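Local coordinates for protein translation elongation factor 1A (PDB 3WND), which binds cysteinyl-tRNA(Cys) in its GTP-bound form and probably serves as a translation elongation factor related to SelB, EF-Tu and aIF2-gamma, at residues Ala22-Ile27 / Ile86-Ile91; Ile117-Ser122 / Glu132-Leu137; Gly207-Gly212 / Gly256-Asn261; Val313-Ile318 / Cys334-Ser339. All coordinates share one frame; numbering follows the deposited sequence. Where two conformers were deposited one is given.

Contact 1: Ala22-Ile27 / Ile86-Ile91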
loop_
_atom_site.group_PDB
_atom_site.type_symbol
_atom_site.label_atom_id
_atom_site.label_comp_id
_atom_site.label_asym_id
_atom_site.label_seq_id
_atom_site.Cartn_x
_atom_site.Cartn_y
_atom_site.Cartn_z
ATOM N N ALA A 22 1.091 11.866 -6.656
ATOM C CA ALA A 22 1.887 10.894 -5.872
ATOM C C ALA A 22 1.026 10.374 -4.746
ATOM O O ALA A 22 0.349 11.166 -4.055
ATOM C CB ALA A 22 3.133 11.526 -5.303
ATOM N N ASN A 23 1.011 9.040 -4.576
ATOM C CA ASN A 23 0.268 8.459 -3.448
ATOM C C ASN A 23 1.316 7.900 -2.519
ATOM O O ASN A 23 2.160 7.050 -2.905
ATOM C CB ASN A 23 -0.646 7.366 -3.961
ATOM C CG ASN A 23 -1.688 7.910 -4.893
ATOM O OD1 ASN A 23 -2.307 8.960 -4.606
ATOM N ND2 ASN A 23 -1.814 7.297 -6.067
ATOM N N VAL A 24 1.305 8.436 -1.294
ATOM C CA VAL A 24 2.407 8.209 -0.320
ATOM C C VAL A 24 1.835 7.576 0.943
ATOM O O VAL A 24 0.791 7.990 1.460
ATOM C CB VAL A 24 3.100 9.596 -0.021
ATOM C CG1 VAL A 24 4.241 9.384 0.988
ATOM C CG2 VAL A 24 3.599 10.279 -1.309
ATOM N N ALA A 25 2.433 6.491 1.378
ATOM C CA ALA A 25 2.102 5.857 2.659
ATOM C C ALA A 25 3.009 6.332 3.736
ATOM O O ALA A 25 4.223 6.337 3.586
ATOM C CB ALA A 25 2.297 4.363 2.525
ATOM N N ILE A 26 2.424 6.809 4.820
ATOM C CA ILE A 26 3.261 7.238 5.997
ATOM C C ILE A 26 3.044 6.160 7.048
ATOM O O ILE A 26 1.897 5.914 7.512
ATOM C CB ILE A 26 2.868 8.651 6.591
ATOM C CG1 ILE A 26 2.765 9.770 5.517
ATOM C CG2 ILE A 26 3.811 8.986 7.758
ATOM C CD1 ILE A 26 3.986 10.062 4.693
ATOM N N ILE A 27 4.148 5.481 7.387
ATOM C CA ILE A 27 4.068 4.322 8.223
ATOM C C ILE A 27 5.138 4.350 9.310
ATOM O O ILE A 27 6.158 5.113 9.244
ATOM C CB ILE A 27 4.210 3.004 7.375
ATOM C CG1 ILE A 27 5.627 2.889 6.772
ATOM C CG2 ILE A 27 3.076 2.901 6.278
ATOM C CD1 ILE A 27 5.931 1.456 6.243
ATOM N N ILE A 86 4.901 5.370 -2.876
ATOM C CA ILE A 86 6.091 5.832 -2.143
ATOM C C ILE A 86 5.806 5.552 -0.675
ATOM O O ILE A 86 4.687 5.812 -0.243
ATOM C CB ILE A 86 6.230 7.375 -2.262
ATOM C CG1 ILE A 86 6.475 7.772 -3.737
ATOM C CG2 ILE A 86 7.416 7.859 -1.404
ATOM C CD1 ILE A 86 6.432 9.289 -4.021
ATOM N N ALA A 87 6.830 5.038 0.043
ATOM C CA ALA A 87 6.652 4.759 1.494
ATOM C C ALA A 87 7.532 5.689 2.252
ATOM O O ALA A 87 8.698 5.818 1.908
ATOM C CB ALA A 87 6.994 3.289 1.870
ATOM N N VAL A 88 6.975 6.343 3.262
ATOM C CA VAL A 88 7.824 7.118 4.197
ATOM C C VAL A 88 7.760 6.389 5.541
ATOM O O VAL A 88 6.671 6.274 6.146
ATOM C CB VAL A 88 7.262 8.526 4.399
ATOM C CG1 VAL A 88 8.073 9.246 5.526
ATOM C CG2 VAL A 88 7.369 9.272 3.052
ATOM N N LEU A 89 8.899 5.786 5.926
ATOM C CA LEU A 89 8.996 4.982 7.172
ATOM C C LEU A 89 9.495 5.900 8.258
ATOM O O LEU A 89 10.616 6.451 8.120
ATOM C CB LEU A 89 9.885 3.760 6.961
ATOM C CG LEU A 89 10.272 3.024 8.218
ATOM C CD1 LEU A 89 8.974 2.458 8.925
ATOM C CD2 LEU A 89 11.267 1.911 7.845
ATOM N N CYS A 90 8.669 6.113 9.247
ATOM C CA CYS A 90 9.022 7.086 10.329
ATOM C C CYS A 90 9.711 6.312 11.458
ATOM O O CYS A 90 9.184 5.378 11.972
ATOM C CB CYS A 90 7.719 7.699 10.861
ATOM S SG CYS A 90 6.921 8.736 9.663
ATOM N N ILE A 91 10.946 6.721 11.757
ATOM C CA ILE A 91 11.680 6.102 12.862
ATOM C C ILE A 91 12.063 7.245 13.822
ATOM O O ILE A 91 12.905 8.090 13.452
ATOM C CB ILE A 91 12.930 5.358 12.337
ATOM C CG1 ILE A 91 12.507 4.338 11.228
ATOM C CG2 ILE A 91 13.646 4.707 13.502
ATOM C CD1 ILE A 91 13.603 3.590 10.567
#

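Contact 2: Ile117-Ser122 / Glu132-Leu137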
loop_
_atom_site.group_PDB
_atom_site.type_symbol
_atom_site.label_atom_id
_atom_site.label_comp_id
_atom_site.label_asym_id
_atom_site.label_seq_id
_atom_site.Cartn_x
_atom_site.Cartn_y
_atom_site.Cartn_z
ATOM N N ILE A 117 13.251 7.240 4.525
ATOM C CA ILE A 117 13.208 7.123 5.969
ATOM C C ILE A 117 13.093 8.474 6.591
ATOM O O ILE A 117 14.048 9.290 6.377
ATOM C CB ILE A 117 14.388 6.278 6.525
ATOM C CG1 ILE A 117 14.250 4.827 5.961
ATOM C CG2 ILE A 117 14.359 6.230 8.048
ATOM C CD1 ILE A 117 15.378 3.868 6.321
ATOM N N ALA A 118 12.046 8.750 7.363
ATOM C CA ALA A 118 11.959 10.017 8.085
ATOM C C ALA A 118 12.407 9.778 9.514
ATOM O O ALA A 118 11.771 8.982 10.229
ATOM C CB ALA A 118 10.528 10.516 8.056
ATOM N N LEU A 119 13.499 10.415 9.914
ATOM C CA LEU A 119 14.007 10.302 11.247
ATOM C C LEU A 119 13.343 11.443 12.049
ATOM O O LEU A 119 13.783 12.551 12.070
ATOM C CB LEU A 119 15.545 10.412 11.296
ATOM C CG LEU A 119 16.289 9.247 10.641
ATOM C CD1 LEU A 119 17.843 9.428 10.784
ATOM C CD2 LEU A 119 15.767 7.896 11.136
ATOM N N THR A 120 12.175 11.105 12.598
ATOM C CA THR A 120 11.273 12.129 13.118
ATOM C C THR A 120 11.763 12.650 14.493
ATOM O O THR A 120 12.706 12.125 15.130
ATOM C CB THR A 120 9.861 11.508 13.309
ATOM O OG1 THR A 120 10.012 10.282 14.004
ATOM C CG2 THR A 120 9.247 11.177 11.919
ATOM N N ARG A 121 11.041 13.657 15.012
ATOM C CA ARG A 121 11.294 14.147 16.385
ATOM C C ARG A 121 12.698 14.659 16.499
ATOM O O ARG A 121 13.307 14.517 17.575
ATOM C CB ARG A 121 10.877 13.127 17.491
ATOM C CG ARG A 121 9.427 12.703 17.323
ATOM C CD ARG A 121 9.053 11.576 18.205
ATOM N NE ARG A 121 8.971 11.964 19.588
ATOM C CZ ARG A 121 8.917 11.069 20.593
ATOM N NH1 ARG A 121 8.991 9.703 20.376
ATOM N NH2 ARG A 121 8.827 11.540 21.839
ATOM N N SER A 122 13.195 15.290 15.433
ATOM C CA SER A 122 14.633 15.721 15.469
ATOM C C SER A 122 14.944 16.705 16.624
ATOM O O SER A 122 16.076 16.764 17.091
ATOM C CB SER A 122 15.075 16.363 14.138
ATOM O OG SER A 122 14.329 17.588 13.948
ATOM N N GLU A 132 24.572 8.642 14.368
ATOM C CA GLU A 132 24.710 7.258 14.794
ATOM C C GLU A 132 23.522 6.411 14.383
ATOM O O GLU A 132 23.683 5.232 13.977
ATOM C CB GLU A 132 24.952 7.115 16.302
ATOM C CG GLU A 132 26.375 7.480 16.688
ATOM C CD GLU A 132 26.652 7.469 18.220
ATOM O OE1 GLU A 132 25.818 6.874 19.007
ATOM O OE2 GLU A 132 27.741 8.030 18.656
ATOM N N LEU A 133 22.319 6.959 14.452
ATOM C CA LEU A 133 21.143 6.206 14.006
ATOM C C LEU A 133 21.186 6.062 12.465
ATOM O O LEU A 133 20.832 4.985 11.969
ATOM C CB LEU A 133 19.846 6.942 14.457
ATOM C CG LEU A 133 18.492 6.362 14.093
ATOM C CD1 LEU A 133 18.364 4.920 14.541
ATOM C CD2 LEU A 133 17.350 7.256 14.607
ATOM N N LYS A 134 21.570 7.118 11.693
ATOM C CA LYS A 134 21.727 6.925 10.210
ATOM C C LYS A 134 22.703 5.809 9.874
ATOM O O LYS A 134 22.400 4.981 9.014
ATOM C CB LYS A 134 22.194 8.184 9.481
ATOM C CG LYS A 134 21.131 9.263 9.502
ATOM C CD LYS A 134 21.506 10.452 8.760
ATOM C CE LYS A 134 20.396 11.457 8.581
ATOM N NZ LYS A 134 20.976 12.688 7.894
ATOM N N ALA A 135 23.836 5.756 10.594
ATOM C CA ALA A 135 24.832 4.689 10.378
ATOM C C ALA A 135 24.241 3.322 10.638
ATOM O O ALA A 135 24.434 2.302 9.894
ATOM C CB ALA A 135 26.069 4.881 11.301
ATOM N N LYS A 136 23.566 3.242 11.740
ATOM C CA LYS A 136 22.913 2.011 12.101
ATOM C C LYS A 136 21.992 1.577 10.953
ATOM O O LYS A 136 22.079 0.412 10.491
ATOM C CB LYS A 136 22.154 2.142 13.397
ATOM C CG LYS A 136 23.052 2.185 14.663
ATOM C CD LYS A 136 22.208 1.735 15.852
ATOM C CE LYS A 136 22.457 2.627 17.062
ATOM N NZ LYS A 136 23.371 2.085 18.074
ATOM N N LEU A 137 21.140 2.486 10.477
ATOM C CA LEU A 137 20.170 2.068 9.513
ATOM C C LEU A 137 20.813 1.652 8.209
ATOM O O LEU A 137 20.277 0.752 7.521
ATOM C CB LEU A 137 19.092 3.201 9.292
ATOM C CG LEU A 137 18.192 3.346 10.496
ATOM C CD1 LEU A 137 17.552 4.743 10.535
ATOM C CD2 LEU A 137 17.084 2.284 10.385
#

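Contact 3: Gly207-Gly212 / Gly256-Asn261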
loop_
_atom_site.group_PDB
_atom_site.type_symbol
_atom_site.label_atom_id
_atom_site.label_comp_id
_atom_site.label_asym_id
_atom_site.label_seq_id
_atom_site.Cartn_x
_atom_site.Cartn_y
_atom_site.Cartn_z
ATOM N N GLY A 207 -25.723 7.943 -5.517
ATOM C CA GLY A 207 -25.812 6.491 -5.360
ATOM C C GLY A 207 -24.422 5.941 -5.090
ATOM O O GLY A 207 -23.646 6.576 -4.309
ATOM N N CYS A 208 -24.089 4.794 -5.730
ATOM C CA CYS A 208 -22.894 4.022 -5.352
ATOM C C CYS A 208 -21.613 4.804 -5.775
ATOM O O CYS A 208 -21.416 5.070 -6.986
ATOM C CB CYS A 208 -22.882 2.662 -6.032
ATOM S SG CYS A 208 -21.429 1.622 -5.592
ATOM N N VAL A 209 -20.764 5.129 -4.789
ATOM C CA VAL A 209 -19.467 5.742 -5.029
ATOM C C VAL A 209 -18.355 4.816 -4.454
ATOM O O VAL A 209 -18.478 4.255 -3.330
ATOM C CB VAL A 209 -19.399 7.165 -4.424
ATOM C CG1 VAL A 209 -17.935 7.734 -4.495
ATOM C CG2 VAL A 209 -20.414 8.047 -5.156
ATOM N N VAL A 210 -17.260 4.636 -5.219
ATOM C CA VAL A 210 -16.130 3.888 -4.665
ATOM C C VAL A 210 -14.935 4.818 -4.761
ATOM O O VAL A 210 -14.862 5.653 -5.653
ATOM C CB VAL A 210 -15.863 2.582 -5.431
ATOM C CG1 VAL A 210 -17.035 1.606 -5.260
ATOM C CG2 VAL A 210 -15.458 2.866 -6.872
ATOM N N LEU A 211 -14.028 4.670 -3.813
ATOM C CA LEU A 211 -12.732 5.404 -3.834
ATOM C C LEU A 211 -11.703 4.303 -3.994
ATOM O O LEU A 211 -11.772 3.174 -3.405
ATOM C CB LEU A 211 -12.473 6.119 -2.532
ATOM C CG LEU A 211 -13.668 6.918 -1.966
ATOM C CD1 LEU A 211 -13.254 7.591 -0.676
ATOM C CD2 LEU A 211 -14.180 7.922 -2.975
ATOM N N GLY A 212 -10.664 4.678 -4.731
ATOM C CA GLY A 212 -9.611 3.716 -5.102
ATOM C C GLY A 212 -8.494 4.355 -5.887
ATOM O O GLY A 212 -8.392 5.573 -5.978
ATOM N N GLY A 256 -12.382 8.793 -7.281
ATOM C CA GLY A 256 -13.699 8.460 -6.742
ATOM C C GLY A 256 -14.552 8.158 -7.973
ATOM O O GLY A 256 -14.443 8.861 -9.000
ATOM N N MET A 257 -15.314 7.084 -7.939
ATOM C CA MET A 257 -16.131 6.750 -9.114
ATOM C C MET A 257 -17.570 6.472 -8.736
ATOM O O MET A 257 -17.883 5.670 -7.781
ATOM C CB MET A 257 -15.601 5.495 -9.848
ATOM C CG MET A 257 -14.140 5.682 -10.333
ATOM S SD MET A 257 -13.598 4.114 -11.090
ATOM C CE MET A 257 -12.289 4.784 -12.145
ATOM N N ARG A 258 -18.465 7.062 -9.540
ATOM C CA ARG A 258 -19.909 6.757 -9.404
ATOM C C ARG A 258 -20.147 5.569 -10.277
ATOM O O ARG A 258 -19.831 5.588 -11.503
ATOM C CB ARG A 258 -20.727 7.964 -9.868
ATOM C CG ARG A 258 -21.920 8.215 -8.999
ATOM C CD ARG A 258 -22.384 9.662 -9.160
ATOM N NE ARG A 258 -23.314 9.866 -10.272
ATOM C CZ ARG A 258 -23.091 10.648 -11.346
ATOM N NH1 ARG A 258 -21.929 11.348 -11.538
ATOM N NH2 ARG A 258 -24.042 10.726 -12.264
ATOM N N LEU A 259 -20.692 4.506 -9.696
ATOM C CA LEU A 259 -20.914 3.258 -10.469
ATOM C C LEU A 259 -22.440 3.032 -10.628
ATOM O O LEU A 259 -23.230 3.218 -9.682
ATOM C CB LEU A 259 -20.381 2.039 -9.662
ATOM C CG LEU A 259 -18.882 2.124 -9.270
ATOM C CD1 LEU A 259 -18.572 0.786 -8.600
ATOM C CD2 LEU A 259 -18.011 2.500 -10.466
ATOM N N LYS A 260 -22.814 2.588 -11.821
ATOM C CA LYS A 260 -24.167 2.040 -12.135
ATOM C C LYS A 260 -24.175 0.490 -12.108
ATOM O O LYS A 260 -23.186 -0.210 -12.553
ATOM C CB LYS A 260 -24.698 2.567 -13.519
ATOM C CG LYS A 260 -26.226 2.310 -13.743
ATOM C CD LYS A 260 -26.751 2.610 -15.158
ATOM C CE LYS A 260 -26.421 4.014 -15.637
ATOM N NZ LYS A 260 -26.810 4.172 -17.075
ATOM N N ASN A 261 -25.268 -0.050 -11.564
ATOM C CA ASN A 261 -25.577 -1.476 -11.551
ATOM C C ASN A 261 -25.008 -2.216 -10.370
ATOM O O ASN A 261 -24.959 -3.474 -10.340
ATOM C CB ASN A 261 -25.253 -2.186 -12.893
ATOM C CG ASN A 261 -26.071 -3.437 -13.090
ATOM O OD1 ASN A 261 -27.294 -3.457 -12.873
ATOM N ND2 ASN A 261 -25.407 -4.489 -13.559
#

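Contact 4: Val313-Ile318 / Cys334-Ser339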
loop_
_atom_site.group_PDB
_atom_site.type_symbol
_atom_site.label_atom_id
_atom_site.label_comp_id
_atom_site.label_asym_id
_atom_site.label_seq_id
_atom_site.Cartn_x
_atom_site.Cartn_y
_atom_site.Cartn_z
ATOM N N VAL A 313 -6.278 -18.181 6.047
ATOM C CA VAL A 313 -6.130 -19.350 5.175
ATOM C C VAL A 313 -5.522 -20.514 5.948
ATOM O O VAL A 313 -4.893 -20.320 7.024
ATOM C CB VAL A 313 -5.320 -19.080 3.874
ATOM C CG1 VAL A 313 -6.038 -18.066 3.023
ATOM C CG2 VAL A 313 -3.929 -18.581 4.215
ATOM N N ARG A 314 -5.709 -21.727 5.421
ATOM C CA ARG A 314 -5.067 -22.925 5.981
ATOM C C ARG A 314 -4.066 -23.499 5.024
ATOM O O ARG A 314 -4.310 -23.486 3.810
ATOM C CB ARG A 314 -6.126 -23.978 6.390
ATOM C CG ARG A 314 -5.508 -25.212 6.983
ATOM C CD ARG A 314 -6.608 -26.154 7.466
ATOM N NE ARG A 314 -6.949 -25.827 8.861
ATOM C CZ ARG A 314 -7.784 -24.853 9.261
ATOM N NH1 ARG A 314 -8.453 -24.086 8.378
ATOM N NH2 ARG A 314 -7.974 -24.660 10.567
ATOM N N VAL A 315 -2.907 -23.972 5.526
ATOM C CA VAL A 315 -1.898 -24.548 4.633
ATOM C C VAL A 315 -2.303 -26.019 4.452
ATOM O O VAL A 315 -2.353 -26.756 5.424
ATOM C CB VAL A 315 -0.524 -24.559 5.291
ATOM C CG1 VAL A 315 0.430 -25.342 4.390
ATOM C CG2 VAL A 315 -0.006 -23.112 5.544
ATOM N N GLU A 316 -2.636 -26.410 3.206
ATOM C CA GLU A 316 -3.103 -27.742 2.938
ATOM C C GLU A 316 -1.948 -28.685 2.557
ATOM O O GLU A 316 -1.970 -29.851 2.875
ATOM C CB GLU A 316 -4.130 -27.676 1.803
ATOM C CG GLU A 316 -5.383 -26.867 2.150
ATOM C CD GLU A 316 -6.343 -27.590 3.086
ATOM O OE1 GLU A 316 -6.213 -28.785 3.289
ATOM O OE2 GLU A 316 -7.272 -26.925 3.584
ATOM N N LYS A 317 -0.935 -28.125 1.844
ATOM C CA LYS A 317 0.152 -28.910 1.336
ATOM C C LYS A 317 1.321 -28.007 1.083
ATOM O O LYS A 317 1.157 -26.829 0.692
ATOM C CB LYS A 317 -0.232 -29.699 0.020
ATOM C CG LYS A 317 0.813 -30.822 -0.308
ATOM C CD LYS A 317 0.720 -31.420 -1.727
ATOM C CE LYS A 317 -0.501 -32.304 -1.902
ATOM N NZ LYS A 317 -0.415 -32.975 -3.229
ATOM N N ILE A 318 2.511 -28.538 1.397
ATOM C CA ILE A 318 3.758 -27.851 1.153
ATOM C C ILE A 318 4.576 -28.728 0.217
ATOM O O ILE A 318 4.772 -29.917 0.481
ATOM C CB ILE A 318 4.581 -27.632 2.484
ATOM C CG1 ILE A 318 3.681 -26.986 3.523
ATOM C CG2 ILE A 318 5.840 -26.824 2.156
ATOM C CD1 ILE A 318 4.318 -26.724 4.891
ATOM N N CYS A 334 9.237 -22.522 -1.445
ATOM C CA CYS A 334 8.332 -23.652 -1.463
ATOM C C CYS A 334 7.099 -23.284 -2.281
ATOM O O CYS A 334 6.903 -22.122 -2.630
ATOM C CB CYS A 334 7.932 -24.027 -0.040
ATOM S SG CYS A 334 6.971 -22.748 0.793
ATOM N N VAL A 335 6.295 -24.298 -2.565
ATOM C CA VAL A 335 4.946 -24.104 -3.012
ATOM C C VAL A 335 4.014 -24.380 -1.885
ATOM O O VAL A 335 4.095 -25.440 -1.180
ATOM C CB VAL A 335 4.608 -24.939 -4.290
ATOM C CG1 VAL A 335 3.119 -24.808 -4.621
ATOM C CG2 VAL A 335 5.523 -24.465 -5.447
ATOM N N LEU A 336 3.083 -23.446 -1.693
ATOM C CA LEU A 336 2.058 -23.655 -0.722
ATOM C C LEU A 336 0.674 -23.811 -1.388
ATOM O O LEU A 336 0.251 -22.968 -2.176
ATOM C CB LEU A 336 1.990 -22.546 0.312
ATOM C CG LEU A 336 3.239 -22.368 1.215
ATOM C CD1 LEU A 336 3.000 -21.210 2.231
ATOM C CD2 LEU A 336 3.592 -23.657 1.959
ATOM N N GLU A 337 -0.016 -24.928 -1.080
ATOM C CA GLU A 337 -1.400 -25.036 -1.492
ATOM C C GLU A 337 -2.169 -24.537 -0.276
ATOM O O GLU A 337 -2.058 -25.083 0.809
ATOM C CB GLU A 337 -1.688 -26.534 -1.898
ATOM C CG GLU A 337 -1.616 -26.624 -3.432
ATOM C CD GLU A 337 -1.382 -28.018 -3.965
ATOM O OE1 GLU A 337 -1.802 -28.925 -3.268
ATOM O OE2 GLU A 337 -0.770 -28.224 -5.059
ATOM N N LEU A 338 -2.956 -23.474 -0.462
ATOM C CA LEU A 338 -3.673 -22.851 0.634
ATOM C C LEU A 338 -5.218 -22.928 0.424
ATOM O O LEU A 338 -5.646 -22.800 -0.675
ATOM C CB LEU A 338 -3.250 -21.352 0.694
ATOM C CG LEU A 338 -1.784 -21.110 0.989
ATOM C CD1 LEU A 338 -1.624 -19.575 0.912
ATOM C CD2 LEU A 338 -1.383 -21.597 2.393
ATOM N N SER A 339 -6.031 -23.023 1.474
ATOM C CA SER A 339 -7.477 -22.965 1.333
ATOM C C SER A 339 -8.060 -21.895 2.247
ATOM O O SER A 339 -7.522 -21.632 3.333
ATOM C CB SER A 339 -8.112 -24.296 1.713
ATOM O OG SER A 339 -7.875 -24.571 3.105
HETATM O O HOH W 1 -2.369 -31.243 -4.218
#

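Contact 1: Ala22-Ile27 / Ile86-Ile91
At chi1 180° Val24 turns CG1 away from its own N and sets CG2 beside it, so the two methyls part toward Val88 and Ile86 of the adjacent strand. CG2 meets Ile86 CB at 4.0 Å and also rests on Ile86 CD1. CG1 packs against Val88 CG2 at 3.7 Å. Ile26 was modelled in two conformers. In one of them the chain bends at chi2 (-59°), lies side by side with Val88 and brings CD1 to Val88 CB; this contact depends on the conformer. On the other face of the sheet, Ile27 CG1 lies 4.0 Å from Leu89 CD1. Five backbone hydrogen bonds join the parallel strands. The one from Val88 N to Ala25 O is 2.8 Å long and almost straight (177°). The last, from Cys90 N to Ile27 O, measures 2.7 Å. Helix 167-187 covers Val24 and Ile86, and helix 34-39 covers Val88. Helix 98-109 packs on Ala87 and Leu89 from the opposite side. An alanine in place of Val24 removes both methyls, which would probably open a gap beside Ile86 CD1 and Val88 CG2 beneath helix 167-187. Every residue that touches here is buried. A few residues after strand 21-28 ends come Ser32 to Ser36, which bind GDP in another structure of this protein. The Cys90 side chain lies about 4 Å from those of Ser32 and Arg34. Two central parallel strands, one leading into a phosphate-binding P-loop, are characteristic of the GTPase domain of translation factors.

Contact 2: Ile117-Ser122 / Glu132-Leu137
Leu119 packs on Leu133, Lys134 and Leu137 within a beta-alpha-beta unit made of strand 115-119, helix 127-140 and strand 150-153. The helix runs roughly antiparallel to the strand, with short-segment axes 10.9 Å apart at their closest. Leu119 CB points toward the helix without itself making contact. CG sits anti to the carbonyl carbon (chi1 -67°), and from it the two methyls fork to separate partners. CD1 goes to the aliphatic part of Lys134: it lies 3.5 Å from Lys134 CG and also touches Lys134 CE. The lysine chain is extended and passes across the leucine tip, so CG and CE lie against CD1. CD2 touches both helix leucines from different directions. Leu133 meets it end-on, with Leu133 CD2 3.9 Å from Leu119 CD2. Leu137 runs alongside the other way, and its CD1 comes to 3.7 Å from Leu119 CD2. No hydrogen bond links the segments, and the join is wholly apolar. An alanine at Leu119 takes away both methyls and would probably leave Leu133 CD2 and Leu137 CD1 facing a gap between strand and helix. After the strand the chain turns toward Asp123, which binds GDP in another structure of this protein. Thr120 OG1 bonds there to Ser32 O of the phosphate-binding loop. At the helix end nearer Leu137, Ile117 adds a looser touch, CG2 to Leu137 CD1 at 4.3 Å.

Contact 3: Gly207-Gly212 / Gly256-Asn261
Val210 and Leu259 meet at about a right angle, with Val210 CG1 3.8 Å from Leu259 CD1. Val210 also slants across Met257, its CG2 lying 4.0 Å from Met257 CB. CG2 sits between the backbone N and the carbonyl carbon, while CG1 is anti to the carbonyl carbon (chi1 -66°); CG1 thus meets Leu259, while CG2 touches both Met257 CB and Leu259 CD1. Beyond CB the methionine chain runs on, extended, away from the valine toward Ile236 and Ile239 of strand 232-241. Ile267 and Ile273 complete this apolar side. On the opposite face Val209 CG2 lies 4.1 Å from the CG of Arg258. The arginine then bends at chi3, and its NH1 makes a weak hydrogen bond to Ser238 OG. Further along this face Leu211 lays CD2 over Gly256, 3.8 Å from Gly256 CA. The backbones are antiparallel. Val210 and Met257 form a hydrogen-bonded pair, with Met257 N to Val210 O at 2.7 Å and Val210 N to Met257 O at 2.8 Å. A third bond joins Leu259 N to Cys208 O. Strand 207-216 lies between strands 194-203 and 254-260 in a curled antiparallel sheet. This is consistent with the beta-barrel second domain of SelB-like factors.

Contact 4: Val313-Ile318 / Cys334-Ser339
The Glu316 carboxylate meets Ser339 through one oxygen, OE2, which accepts a bond from Ser339 OG; the modelled 2.5 Å is very short, so its length is doubtful. The Glu316 chain bends at chi2 to reach across, and its CG touches Ser339 CB. The Lys317 chain runs over one face of the Glu337 carboxylate, at the OE1 end. Glu337 OE1 sits 3.7 Å from Lys317 CB, and CD and CE of the lysine pass near it. The charged ends stay 4.3 Å apart, Lys317 NZ to Glu337 OE1, too far for a salt bridge. A water near the carboxylate plane bridges them, donating to Glu337 OE1 and accepting from Lys317 NZ. Two residues, Glu316 and Lys317, stand opposite the single Glu337: a classic beta bulge. Glu337 O takes Glu316 N at 2.8 Å and, weakly, Lys317 N at 3.4 Å. The other face is apolar: Ile318 CG1 packs on Leu336 CD2 at 3.7 Å, and Val315 CG2 on Leu338 CD2 at 3.8 Å. Strand 309-320 lies between strands 301-306 and 333-340, and strand 282-289 pairs with the far side of 333-340. Leu354 of strand 352-355 covers Leu336 and Leu338 in this curled antiparallel sheet.

Contact 1 and the strand of contact 2 share one sheet, and the two contacts have centres 15 Å apart. Strands 86-91 and 115-119 are neighbours in it, probably hydrogen-bonded from Ala118 N to Leu89 O (2.8 Å) and from Ile91 N to Ala118 O (2.9 Å). Both contacts lie near the GDP site, which is empty in this chain. Contact 1 comes closer to it than contact 2, whose Leu119 side chain is about 9 Å from that of Ser32. Contacts 3 and 4 belong to separate antiparallel sheets away from that site. Contact 3 comes within about 7 Å of contact 1 at the nearest atoms. Contact 4 stays about 22 Å from contact 1 and about 23 Å from contact 3, nearest atoms.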